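PDB 5DS0: peptidase M42 from Thaumarchaeota archaeon SCGC AB-539-E09, which probably removes amino-terminal residues from peptides, as a cobalt-bound M42-family aminopeptidase of the TET type assembled from twelve subunits. Local coordinates for residues W91-Q99 with K129-F137; K5-A16 with V26-M34. All coordinates share one frame; numbering follows the deposited sequence.

Contact 1 (W91-Q99 with K129-F137)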
loop_
_atom_site.group_PDB
_atom_site.type_symbol
_atom_site.label_atom_id
_atom_site.label_comp_id
_atom_site.label_asym_id
_atom_site.label_seq_id
_atom_site.Cartn_x
_atom_site.Cartn_y
_atom_site.Cartn_z
ATOM N N TRP C 91 -1.589 5.803 -29.498
ATOM C CA TRP C 91 -1.865 7.117 -28.922
ATOM C C TRP C 91 -1.554 7.107 -27.436
ATOM O O TRP C 91 -1.813 6.140 -26.764
ATOM C CB TRP C 91 -3.354 7.453 -29.048
ATOM C CG TRP C 91 -3.813 7.888 -30.375
ATOM C CD1 TRP C 91 -4.331 7.110 -31.356
ATOM C CD2 TRP C 91 -3.850 9.225 -30.862
ATOM N NE1 TRP C 91 -4.670 7.878 -32.442
ATOM C CE2 TRP C 91 -4.379 9.184 -32.161
ATOM C CE3 TRP C 91 -3.480 10.455 -30.330
ATOM C CZ2 TRP C 91 -4.545 10.327 -32.936
ATOM C CZ3 TRP C 91 -3.655 11.585 -31.099
ATOM C CH2 TRP C 91 -4.177 11.514 -32.383
ATOM N N TRP C 92 -1.036 8.208 -26.922
ATOM C CA TRP C 92 -0.965 8.412 -25.482
ATOM C C TRP C 92 -2.282 9.022 -25.010
ATOM O O TRP C 92 -2.708 10.053 -25.542
ATOM C CB TRP C 92 0.189 9.357 -25.160
ATOM C CG TRP C 92 0.492 9.509 -23.707
ATOM C CD1 TRP C 92 0.177 8.653 -22.717
ATOM C CD2 TRP C 92 1.217 10.578 -23.105
ATOM N NE1 TRP C 92 0.642 9.125 -21.514
ATOM C CE2 TRP C 92 1.288 10.311 -21.731
ATOM C CE3 TRP C 92 1.811 11.740 -23.597
ATOM C CZ2 TRP C 92 1.925 11.160 -20.839
ATOM C CZ3 TRP C 92 2.448 12.576 -22.716
ATOM C CH2 TRP C 92 2.502 12.285 -21.350
ATOM N N SER C 93 -2.928 8.418 -24.019
ATOM C CA SER C 93 -4.261 8.871 -23.625
ATOM C C SER C 93 -4.240 10.332 -23.151
ATOM O O SER C 93 -5.193 11.085 -23.377
ATOM C CB SER C 93 -4.846 7.973 -22.550
ATOM O OG SER C 93 -4.210 8.215 -21.305
ATOM N N GLN C 94 -3.131 10.755 -22.563
ATOM C CA GLN C 94 -3.070 12.091 -21.966
ATOM C C GLN C 94 -3.099 13.285 -22.942
ATOM O O GLN C 94 -3.334 14.420 -22.516
ATOM C CB GLN C 94 -1.868 12.174 -21.052
ATOM C CG GLN C 94 -1.919 11.109 -19.964
ATOM C CD GLN C 94 -1.216 11.539 -18.682
ATOM O OE1 GLN C 94 -1.378 12.676 -18.228
ATOM N NE2 GLN C 94 -0.430 10.643 -18.103
ATOM N N VAL C 95 -2.904 13.017 -24.235
ATOM C CA VAL C 95 -3.050 14.054 -25.276
ATOM C C VAL C 95 -4.422 14.082 -25.972
ATOM O O VAL C 95 -4.602 14.844 -26.904
ATOM C CB VAL C 95 -1.975 13.941 -26.381
ATOM C CG1 VAL C 95 -0.585 14.054 -25.803
ATOM C CG2 VAL C 95 -2.113 12.637 -27.173
ATOM N N LEU C 96 -5.376 13.274 -25.516
ATOM C CA LEU C 96 -6.644 13.118 -26.204
ATOM C C LEU C 96 -7.766 14.023 -25.715
ATOM O O LEU C 96 -8.458 14.621 -26.523
ATOM C CB LEU C 96 -7.112 11.671 -26.109
ATOM C CG LEU C 96 -6.274 10.618 -26.832
ATOM C CD1 LEU C 96 -6.826 9.226 -26.544
ATOM C CD2 LEU C 96 -6.247 10.877 -28.333
ATOM N N LEU C 97 -7.998 14.082 -24.413
ATOM C CA LEU C 97 -9.123 14.853 -23.877
ATOM C C LEU C 97 -9.154 16.288 -24.344
ATOM O O LEU C 97 -8.126 16.988 -24.349
ATOM C CB LEU C 97 -9.118 14.860 -22.356
ATOM C CG LEU C 97 -9.773 13.655 -21.682
ATOM C CD1 LEU C 97 -9.829 13.878 -20.177
ATOM C CD2 LEU C 97 -11.170 13.394 -22.224
ATOM N N GLY C 98 -10.341 16.714 -24.763
ATOM C CA GLY C 98 -10.578 18.102 -25.151
ATOM C C GLY C 98 -10.222 18.421 -26.581
ATOM O O GLY C 98 -10.314 19.579 -26.995
ATOM N N GLN C 99 -9.858 17.394 -27.350
ATOM C CA GLN C 99 -9.341 17.592 -28.702
ATOM C C GLN C 99 -10.413 17.458 -29.778
ATOM O O GLN C 99 -11.336 16.679 -29.634
ATOM C CB GLN C 99 -8.230 16.595 -28.988
ATOM C CG GLN C 99 -7.008 16.750 -28.100
ATOM C CD GLN C 99 -6.041 17.818 -28.570
ATOM O OE1 GLN C 99 -6.244 18.475 -29.594
ATOM N NE2 GLN C 99 -4.974 17.991 -27.820
ATOM N N LYS C 129 -7.168 10.127 -10.814
ATOM C CA LYS C 129 -6.886 9.025 -11.732
ATOM C C LYS C 129 -6.858 9.481 -13.180
ATOM O O LYS C 129 -7.679 10.278 -13.589
ATOM C CB LYS C 129 -7.938 7.923 -11.601
ATOM C CG LYS C 129 -7.382 6.625 -11.059
ATOM C CD LYS C 129 -8.448 5.787 -10.387
ATOM C CE LYS C 129 -7.879 4.404 -10.065
ATOM N NZ LYS C 129 -8.785 3.537 -9.280
ATOM N N ILE C 130 -5.920 8.948 -13.955
ATOM C CA ILE C 130 -5.856 9.219 -15.393
ATOM C C ILE C 130 -7.105 8.684 -16.046
ATOM O O ILE C 130 -7.582 7.623 -15.662
ATOM C CB ILE C 130 -4.596 8.579 -15.999
ATOM C CG1 ILE C 130 -4.081 9.141 -17.329
ATOM C CG2 ILE C 130 -4.760 7.088 -16.176
ATOM C CD1 ILE C 130 -2.645 8.659 -17.548
ATOM N N VAL C 131 -7.656 9.426 -16.993
ATOM C CA VAL C 131 -8.781 8.927 -17.764
ATOM C C VAL C 131 -8.249 8.064 -18.910
ATOM O O VAL C 131 -7.473 8.538 -19.744
ATOM C CB VAL C 131 -9.636 10.071 -18.326
ATOM C CG1 VAL C 131 -10.821 9.521 -19.107
ATOM C CG2 VAL C 131 -10.119 10.972 -17.203
ATOM N N GLU C 132 -8.645 6.793 -18.923
ATOM C CA GLU C 132 -8.218 5.881 -19.970
ATOM C C GLU C 132 -9.058 6.129 -21.222
ATOM O O GLU C 132 -10.198 6.557 -21.132
ATOM C CB GLU C 132 -8.375 4.415 -19.533
ATOM C CG GLU C 132 -7.573 3.953 -18.310
ATOM C CD GLU C 132 -6.044 3.991 -18.480
ATOM O OE1 GLU C 132 -5.551 4.229 -19.609
ATOM O OE2 GLU C 132 -5.324 3.774 -17.465
ATOM N N ALA C 133 -8.491 5.830 -22.384
ATOM C CA ALA C 133 -9.173 6.030 -23.647
ATOM C C ALA C 133 -10.447 5.187 -23.782
ATOM O O ALA C 133 -11.398 5.597 -24.429
ATOM C CB ALA C 133 -8.220 5.744 -24.795
ATOM N N ARG C 134 -10.446 4.000 -23.190
ATOM C CA ARG C 134 -11.650 3.149 -23.146
ATOM C C ARG C 134 -12.865 3.861 -22.527
ATOM O O ARG C 134 -13.997 3.558 -22.891
ATOM C CB ARG C 134 -11.369 1.824 -22.407
ATOM C CG ARG C 134 -10.778 1.995 -21.006
ATOM C CD ARG C 134 -10.486 0.692 -20.288
ATOM N NE ARG C 134 -11.733 -0.045 -20.115
ATOM C CZ ARG C 134 -12.037 -1.186 -20.740
ATOM N NH1 ARG C 134 -13.216 -1.746 -20.508
ATOM N NH2 ARG C 134 -11.176 -1.790 -21.574
ATOM N N ASP C 135 -12.630 4.812 -21.621
ATOM C CA ASP C 135 -13.709 5.572 -20.960
ATOM C C ASP C 135 -13.975 6.938 -21.576
ATOM O O ASP C 135 -14.665 7.761 -20.966
ATOM C CB ASP C 135 -13.388 5.793 -19.478
ATOM C CG ASP C 135 -13.114 4.494 -18.734
ATOM O OD1 ASP C 135 -13.791 3.477 -19.012
ATOM O OD2 ASP C 135 -12.205 4.495 -17.872
HETATM N N MSE C 136 -13.424 7.196 -22.761
HETATM C CA MSE C 136 -13.667 8.462 -23.446
HETATM C C MSE C 136 -14.698 8.248 -24.513
HETATM O O MSE C 136 -15.043 7.116 -24.831
HETATM C CB MSE C 136 -12.390 8.966 -24.093
HETATM C CG MSE C 136 -11.356 9.358 -23.057
HETATM SE SE MSE C 136 -9.727 10.027 -23.959
HETATM C CE MSE C 136 -8.552 9.965 -22.378
ATOM N N PHE C 137 -15.222 9.339 -25.058
ATOM C CA PHE C 137 -16.084 9.266 -26.228
ATOM C C PHE C 137 -16.010 10.561 -26.979
ATOM O O PHE C 137 -15.344 11.492 -26.561
ATOM C CB PHE C 137 -17.533 8.958 -25.846
ATOM C CG PHE C 137 -17.892 9.473 -24.537
ATOM C CD1 PHE C 137 -18.105 10.827 -24.381
ATOM C CD2 PHE C 137 -17.955 8.619 -23.437
ATOM C CE1 PHE C 137 -18.398 11.352 -23.139
ATOM C CE2 PHE C 137 -18.235 9.125 -22.180
ATOM C CZ PHE C 137 -18.462 10.502 -22.031
#
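Ile130 opens the contact by laying its CG1-CD1 arm across the side chain of Gln94 at about a right angle, with CG1 3.9 Å from Gln94 CG. CG1 stands anti to the backbone N (chi1 -159°), which sends the arm toward that amide-bearing chain. The amide itself is held elsewhere: NE2 donates to Lys129 O of a second subunit and OE1 accepts from Val131 N of that subunit, and the same pair of bonds is returned. Val131 comes next, its CG2 meeting Leu97 CD1 at 4.2 Å, while its carbonyl O lies 3.6 Å from Ser93 OG. Ala133 follows with its methyl CB 4.1 Å from Leu96 CD1. Met136, a selenomethionine, buries the most surface of any residue here: its extended chain crosses Leu96 at about a right angle, SE resting 3.8 Å from Leu96 CB. Its terminal CE lies 3.9 Å from Leu97 CG and also touches Ser93 O. No hydrogen bond joins the two segments, so side-chain packing carries the contact. Both loops lie on strand 108-115 of the six-stranded barrel, where Leu96 and Met136 share Ile114, Gly98 and Gln99 bond to its backbone, and Phe137 starts strand 137-139 beside Ala115.

Contact 2 (K5-A16 with V26-M34)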
loop_
_atom_site.group_PDB
_atom_site.type_symbol
_atom_site.label_atom_id
_atom_site.label_comp_id
_atom_site.label_asym_id
_atom_site.label_seq_id
_atom_site.Cartn_x
_atom_site.Cartn_y
_atom_site.Cartn_z
ATOM N N LYS C 5 3.896 25.396 -55.290
ATOM C CA LYS C 5 3.331 24.062 -55.496
ATOM C C LYS C 5 3.807 23.041 -54.483
ATOM O O LYS C 5 3.038 22.187 -54.086
ATOM C CB LYS C 5 3.614 23.552 -56.912
ATOM C CG LYS C 5 2.699 24.165 -57.944
ATOM C CD LYS C 5 2.833 23.764 -59.385
ATOM C CE LYS C 5 1.580 24.321 -60.142
ATOM N NZ LYS C 5 0.641 23.195 -60.370
ATOM N N SER C 6 5.064 23.148 -54.054
ATOM C CA SER C 6 5.597 22.326 -52.966
ATOM C C SER C 6 4.902 22.582 -51.635
ATOM O O SER C 6 4.500 21.650 -50.952
ATOM C CB SER C 6 7.093 22.555 -52.788
ATOM O OG SER C 6 7.799 21.683 -53.615
HETATM N N MSE C 7 4.799 23.848 -51.252
HETATM C CA MSE C 7 4.163 24.196 -49.995
HETATM C C MSE C 7 2.701 23.905 -50.043
HETATM O O MSE C 7 2.126 23.578 -49.011
HETATM C CB MSE C 7 4.419 25.658 -49.627
HETATM C CG MSE C 7 5.853 25.841 -49.117
HETATM SE SE MSE C 7 6.257 24.748 -47.484
HETATM C CE MSE C 7 7.844 23.835 -48.253
ATOM N N GLU C 8 2.081 24.036 -51.215
ATOM C CA GLU C 8 0.650 23.709 -51.377
ATOM C C GLU C 8 0.453 22.202 -51.232
ATOM O O GLU C 8 -0.533 21.770 -50.677
ATOM C CB GLU C 8 0.090 24.215 -52.727
ATOM C CG GLU C 8 -1.482 24.347 -52.895
ATOM C CD GLU C 8 -1.919 24.945 -54.260
ATOM O OE1 GLU C 8 -1.143 24.822 -55.260
ATOM O OE2 GLU C 8 -3.059 25.542 -54.349
ATOM N N LEU C 9 1.418 21.419 -51.702
ATOM C CA LEU C 9 1.377 19.984 -51.510
ATOM C C LEU C 9 1.508 19.633 -50.039
ATOM O O LEU C 9 0.685 18.909 -49.500
ATOM C CB LEU C 9 2.487 19.298 -52.287
ATOM C CG LEU C 9 2.629 17.797 -52.032
ATOM C CD1 LEU C 9 1.405 17.069 -52.534
ATOM C CD2 LEU C 9 3.874 17.231 -52.684
HETATM N N MSE C 10 2.519 20.190 -49.381
HETATM C CA MSE C 10 2.719 19.953 -47.952
HETATM C C MSE C 10 1.447 20.232 -47.209
HETATM O O MSE C 10 0.966 19.388 -46.492
HETATM C CB MSE C 10 3.889 20.754 -47.374
HETATM C CG MSE C 10 4.362 20.079 -46.097
HETATM SE SE MSE C 10 5.785 21.099 -45.165
HETATM C CE MSE C 10 7.228 20.582 -46.401
ATOM N N LYS C 11 0.891 21.422 -47.376
ATOM C CA LYS C 11 -0.346 21.805 -46.691
ATOM C C LYS C 11 -1.462 20.795 -46.937
ATOM O O LYS C 11 -2.135 20.355 -46.022
ATOM C CB LYS C 11 -0.786 23.203 -47.153
ATOM C CG LYS C 11 -2.031 23.749 -46.487
ATOM C CD LYS C 11 -2.254 25.187 -46.913
ATOM C CE LYS C 11 -3.057 25.986 -45.897
ATOM N NZ LYS C 11 -4.499 25.635 -45.995
ATOM N N THR C 12 -1.650 20.442 -48.189
ATOM C CA THR C 12 -2.735 19.571 -48.572
ATOM C C THR C 12 -2.598 18.182 -47.973
ATOM O O THR C 12 -3.589 17.595 -47.531
ATOM C CB THR C 12 -2.809 19.496 -50.098
ATOM O OG1 THR C 12 -3.081 20.807 -50.581
ATOM C CG2 THR C 12 -3.915 18.579 -50.561
ATOM N N LEU C 13 -1.378 17.664 -47.974
ATOM C CA LEU C 13 -1.075 16.386 -47.333
ATOM C C LEU C 13 -1.372 16.375 -45.839
ATOM O O LEU C 13 -2.093 15.513 -45.356
ATOM C CB LEU C 13 0.404 16.029 -47.503
ATOM C CG LEU C 13 0.872 15.560 -48.877
ATOM C CD1 LEU C 13 2.390 15.463 -48.876
ATOM C CD2 LEU C 13 0.248 14.230 -49.223
HETATM N N MSE C 14 -0.806 17.329 -45.112
HETATM C CA MSE C 14 -0.980 17.376 -43.666
HETATM C C MSE C 14 -2.416 17.645 -43.282
HETATM O O MSE C 14 -2.810 17.341 -42.155
HETATM C CB MSE C 14 -0.116 18.456 -43.017
HETATM C CG MSE C 14 1.387 18.352 -43.267
HETATM SE SE MSE C 14 2.076 16.505 -43.345
HETATM C CE MSE C 14 3.442 16.786 -44.730
ATOM N N GLU C 15 -3.199 18.247 -44.179
ATOM C CA GLU C 15 -4.596 18.542 -43.880
ATOM C C GLU C 15 -5.566 17.479 -44.390
ATOM O O GLU C 15 -6.723 17.474 -44.015
ATOM C CB GLU C 15 -4.979 19.918 -44.418
ATOM C CG GLU C 15 -4.421 21.069 -43.585
ATOM C CD GLU C 15 -4.948 22.425 -44.017
ATOM O OE1 GLU C 15 -5.571 22.495 -45.107
ATOM O OE2 GLU C 15 -4.737 23.420 -43.276
ATOM N N ALA C 16 -5.080 16.570 -45.228
ATOM C CA ALA C 16 -5.904 15.496 -45.789
ATOM C C ALA C 16 -6.384 14.518 -44.752
ATOM O O ALA C 16 -5.750 14.317 -43.714
ATOM C CB ALA C 16 -5.129 14.744 -46.857
ATOM N N VAL C 26 -5.590 10.684 -49.439
ATOM C CA VAL C 26 -4.199 11.181 -49.343
ATOM C C VAL C 26 -3.346 10.601 -50.488
ATOM O O VAL C 26 -2.525 11.291 -51.079
ATOM C CB VAL C 26 -3.574 10.990 -47.912
ATOM C CG1 VAL C 26 -3.400 9.527 -47.610
ATOM C CG2 VAL C 26 -2.204 11.651 -47.803
ATOM N N ASN C 27 -3.575 9.351 -50.851
ATOM C CA ASN C 27 -2.832 8.751 -51.941
ATOM C C ASN C 27 -3.289 9.270 -53.302
ATOM O O ASN C 27 -2.532 9.255 -54.260
ATOM C CB ASN C 27 -2.876 7.225 -51.815
ATOM C CG ASN C 27 -1.829 6.713 -50.835
ATOM O OD1 ASN C 27 -1.210 7.490 -50.112
ATOM N ND2 ASN C 27 -1.623 5.409 -50.805
ATOM N N ALA C 28 -4.539 9.726 -53.385
ATOM C CA ALA C 28 -5.040 10.409 -54.585
ATOM C C ALA C 28 -4.283 11.715 -54.798
ATOM O O ALA C 28 -3.927 12.060 -55.917
ATOM C CB ALA C 28 -6.529 10.674 -54.457
ATOM N N ILE C 29 -4.051 12.433 -53.714
ATOM C CA ILE C 29 -3.298 13.685 -53.762
ATOM C C ILE C 29 -1.882 13.454 -54.261
ATOM O O ILE C 29 -1.340 14.264 -55.020
ATOM C CB ILE C 29 -3.251 14.350 -52.368
ATOM C CG1 ILE C 29 -4.621 14.959 -52.042
ATOM C CG2 ILE C 29 -2.180 15.423 -52.303
ATOM C CD1 ILE C 29 -4.931 14.998 -50.568
ATOM N N CYS C 30 -1.296 12.343 -53.826
ATOM C CA CYS C 30 0.038 11.953 -54.250
ATOM C C CYS C 30 0.065 11.614 -55.735
ATOM O O CYS C 30 0.954 12.058 -56.444
ATOM C CB CYS C 30 0.544 10.762 -53.424
ATOM S SG CYS C 30 0.848 11.140 -51.679
ATOM N N LYS C 31 -0.903 10.836 -56.203
ATOM C CA LYS C 31 -0.958 10.478 -57.624
ATOM C C LYS C 31 -1.069 11.697 -58.501
ATOM O O LYS C 31 -0.420 11.770 -59.538
ATOM C CB LYS C 31 -2.138 9.559 -57.930
ATOM C CG LYS C 31 -1.911 8.137 -57.473
ATOM C CD LYS C 31 -3.031 7.214 -57.947
ATOM C CE LYS C 31 -4.041 6.998 -56.838
ATOM N NZ LYS C 31 -5.252 6.270 -57.294
ATOM N N GLU C 32 -1.901 12.645 -58.088
ATOM C CA GLU C 32 -2.133 13.841 -58.883
ATOM C C GLU C 32 -0.866 14.698 -58.994
ATOM O O GLU C 32 -0.501 15.132 -60.087
ATOM C CB GLU C 32 -3.273 14.665 -58.307
ATOM C CG GLU C 32 -3.749 15.738 -59.269
ATOM C CD GLU C 32 -4.939 16.522 -58.746
ATOM O OE1 GLU C 32 -5.287 16.364 -57.548
ATOM O OE2 GLU C 32 -5.537 17.287 -59.536
ATOM N N TYR C 33 -0.193 14.926 -57.875
ATOM C CA TYR C 33 1.030 15.700 -57.880
ATOM C C TYR C 33 2.104 15.060 -58.744
ATOM O O TYR C 33 2.897 15.768 -59.375
ATOM C CB TYR C 33 1.558 15.822 -56.469
ATOM C CG TYR C 33 2.743 16.736 -56.318
ATOM C CD1 TYR C 33 2.565 18.090 -56.145
ATOM C CD2 TYR C 33 4.036 16.234 -56.304
ATOM C CE1 TYR C 33 3.637 18.927 -55.984
ATOM C CE2 TYR C 33 5.128 17.065 -56.134
ATOM C CZ TYR C 33 4.921 18.411 -55.977
ATOM O OH TYR C 33 5.990 19.257 -55.794
HETATM N N MSE C 34 2.117 13.726 -58.787
HETATM C CA MSE C 34 3.166 12.989 -59.487
HETATM C C MSE C 34 2.867 12.611 -60.917
HETATM O O MSE C 34 3.749 12.068 -61.579
HETATM C CB MSE C 34 3.479 11.713 -58.717
HETATM C CG MSE C 34 4.094 12.030 -57.362
HETATM SE SE MSE C 34 5.993 12.559 -57.529
HETATM C CE MSE C 34 6.688 10.767 -57.926
#
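Leu9 lies over one face of the Tyr33 ring in a CH-pi contact. Leu9 CD2 sits 3.5 Å from the centroid of the Tyr33 ring, only 4° off the normal, and the two side chains cross at about a right angle. In both residues CG is anti to the backbone N, a rotation that carries the leucine branch and the tyrosine ring across to each other.

The remaining packing is apolar. Ile29 is wedged among Leu9 and Thr12 of the first helix and Ala16 just past its end: CG2 against Leu9 CD1, and CD1 equally 3.7 Å from Thr12 CG2 and from Ala16 CB. Leu13 CD2 reaches Val26 CG2 at 3.8 Å and Cys30 SG at 4.0 Å.

No hydrogen bond crosses directly between the helices. Thr12 OG1 donates to Glu8 O (2.7 Å), 25° out of the carbonyl plane and on the face opposite to Thr12 N, which turns the CG2 methyl to Ile29. Tyr33 OH and Ser6 OG both bond the carboxylate of Glu190, which so ties the two helices together. A phenylalanine in place of Tyr33 would probably leave that carboxylate without one of its two hydroxyl partners, and so unlink it from helix 26-34.

With axes 9.9 Å apart and 162° between their directions, helices 5-15 and 26-34 form an antiparallel helical hairpin, packed on helix 179-197 and strand 49-53 of the alpha/beta domain that carries the metals.

Contact 2 closes early in the chain, in the metal-binding domain, before contact 1 opens in the barrel domain. Their centres are 30 Å apart and their nearest atoms about 11 Å, so they do not touch. The dicobalt site bound by His66, Asp180, Glu214, Glu215, Glu237 and His325 is at a similar range from both: the Val26 side chain of contact 2 is about 13 Å from a cobalt, and that of Leu96 in contact 1 about 14 Å. Neither supplies a ligand. Contact 2 faces only its own chain, though Asn27 bonds Thr67, next to His66, whereas 91-99 and 129-137 also meet a second subunit, consistent with a part in assembly.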